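Local coordinates for NADPH-dependent aldehyde reductase YqhD (Escherichia coli, PDB 4QGS), which reduces a broad range of short-chain aldehydes to alcohols with NADPH, as a zinc-dependent member of the iron-containing alcohol dehydrogenase family, at residues 23-28 with 184-189. Numbering follows the deposited sequence.
Sequences ILFGKG and AVLDPV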
# COMPACT_ATOMS: atom_id res chain seq x y z
N ILE A 23 -6.80 -11.99 10.67
CA ILE A 23 -7.03 -12.23 9.24
C ILE A 23 -7.97 -13.39 9.01
O ILE A 23 -7.70 -14.51 9.43
CB ILE A 23 -5.71 -12.52 8.51
CG1 ILE A 23 -4.71 -11.38 8.73
CG2 ILE A 23 -5.96 -12.75 7.03
CD1 ILE A 23 -5.16 -10.06 8.17
N LEU A 24 -9.07 -13.12 8.31
CA LEU A 24 -9.98 -14.17 7.89
C LEU A 24 -9.78 -14.35 6.40
O LEU A 24 -10.24 -13.52 5.61
CB LEU A 24 -11.43 -13.82 8.24
CG LEU A 24 -11.73 -13.48 9.70
CD1 LEU A 24 -13.19 -13.08 9.89
CD2 LEU A 24 -11.37 -14.63 10.62
N PHE A 25 -9.06 -15.39 6.01
CA PHE A 25 -8.63 -15.53 4.61
C PHE A 25 -9.30 -16.69 3.88
O PHE A 25 -9.49 -17.77 4.44
CB PHE A 25 -7.10 -15.73 4.56
CG PHE A 25 -6.52 -15.66 3.17
CD1 PHE A 25 -5.93 -14.49 2.71
CD2 PHE A 25 -6.55 -16.77 2.33
CE1 PHE A 25 -5.38 -14.42 1.43
CE2 PHE A 25 -6.02 -16.70 1.04
CZ PHE A 25 -5.44 -15.53 0.59
N GLY A 26 -9.64 -16.46 2.61
CA GLY A 26 -10.00 -17.56 1.73
C GLY A 26 -11.35 -17.44 1.07
O GLY A 26 -12.12 -16.54 1.37
N LYS A 27 -11.62 -18.37 0.16
CA LYS A 27 -12.90 -18.45 -0.55
C LYS A 27 -14.05 -18.56 0.44
O LYS A 27 -14.12 -19.52 1.23
CB LYS A 27 -12.91 -19.65 -1.50
CG LYS A 27 -14.22 -19.80 -2.25
CD LYS A 27 -14.27 -21.10 -3.05
CE LYS A 27 -12.97 -21.35 -3.80
NZ LYS A 27 -13.17 -22.19 -5.02
N GLY A 28 -14.93 -17.58 0.40
CA GLY A 28 -16.09 -17.57 1.27
C GLY A 28 -15.77 -17.20 2.70
O GLY A 28 -16.57 -17.46 3.60
N ALA A 184 -9.74 -8.47 9.33
CA ALA A 184 -9.81 -8.18 7.91
C ALA A 184 -10.24 -9.44 7.18
O ALA A 184 -9.63 -10.50 7.36
CB ALA A 184 -8.45 -7.67 7.39
N VAL A 185 -11.31 -9.34 6.40
CA VAL A 185 -11.73 -10.44 5.55
C VAL A 185 -11.05 -10.31 4.19
O VAL A 185 -11.24 -9.32 3.50
CB VAL A 185 -13.25 -10.47 5.33
CG1 VAL A 185 -13.62 -11.62 4.40
CG2 VAL A 185 -13.97 -10.62 6.66
N LEU A 186 -10.26 -11.33 3.85
CA LEU A 186 -9.52 -11.38 2.59
C LEU A 186 -9.96 -12.60 1.78
O LEU A 186 -9.51 -13.72 2.04
CB LEU A 186 -8.00 -11.45 2.86
CG LEU A 186 -7.19 -10.19 3.15
CD1 LEU A 186 -7.80 -9.36 4.26
CD2 LEU A 186 -5.77 -10.58 3.55
N ASP A 187 -10.85 -12.38 0.82
CA ASP A 187 -11.31 -13.45 -0.04
C ASP A 187 -10.80 -13.20 -1.45
O ASP A 187 -11.20 -12.25 -2.10
CB ASP A 187 -12.86 -13.53 -0.02
CG ASP A 187 -13.41 -14.68 -0.85
OD1 ASP A 187 -12.65 -15.27 -1.66
OD2 ASP A 187 -14.61 -15.01 -0.69
N PRO A 188 -9.89 -14.05 -1.93
CA PRO A 188 -9.31 -13.88 -3.27
C PRO A 188 -10.37 -13.80 -4.37
O PRO A 188 -10.15 -13.15 -5.39
CB PRO A 188 -8.43 -15.12 -3.42
CG PRO A 188 -8.01 -15.44 -2.00
CD PRO A 188 -9.24 -15.15 -1.18
N VAL A 189 -11.51 -14.46 -4.17
CA VAL A 189 -12.56 -14.42 -5.19
C VAL A 189 -13.02 -12.99 -5.47
O VAL A 189 -13.36 -12.65 -6.62
CB VAL A 189 -13.77 -15.29 -4.79
CG1 VAL A 189 -14.95 -15.08 -5.78
CG2 VAL A 189 -13.35 -16.75 -4.72
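Leu-24 is held through both its backbone N and its O by strand 184-186: its N donates to Ala-184 O at 2.8 Å, and its O accepts from Leu-186 N. With Gly-26 N bonding to Leu-186 O, these three nearly straight bonds (N-H...O at least 166°) define a parallel pair at the edge of the six-stranded sheet counted in this chain, where 22-25 is the outermost strand and 183-186 its neighbour. Ile-23 and Phe-25 share one face with Ala-184 and Leu-186, and helix 249-262 packs over it; Leu-24 CD1 meets Val-185 CG2 on the other.

Beyond the strands, the side chain of Asp-187 takes over the pairing. Its CB lies 3.4 Å from Gly-26 O, and CG, anti to the backbone N (chi1 -177°), is carried against that same carbonyl. At the tip the two oxygens divide the work. OD2 accepts from Gly-28 N at 2.8 Å, the donor standing 56° out of the carboxylate plane. OD1 accepts from Val-189 N at 2.9 Å, from the opposite face of the carboxylate, which closes an Asx turn, and it also sits near Lys-27 CA. An alanine here would probably leave Gly-28 N and Val-189 N without these acceptors and the loop after Phe-25 less firmly tied.

Leu-186 O lies 3.6 Å over one face of the Phe-25 ring, nearer its rim than its centre, while CZ reaches Pro-188 CG at 3.6 Å. Thus backbone bonds join the strands, and one carboxylate ties the two segments together where they leave the sheet, just before the NADP(+)-binding residue Tyr-190; its two N-H donors would be expected to stabilise the negative charge and to offset the nearby Gly-26 O.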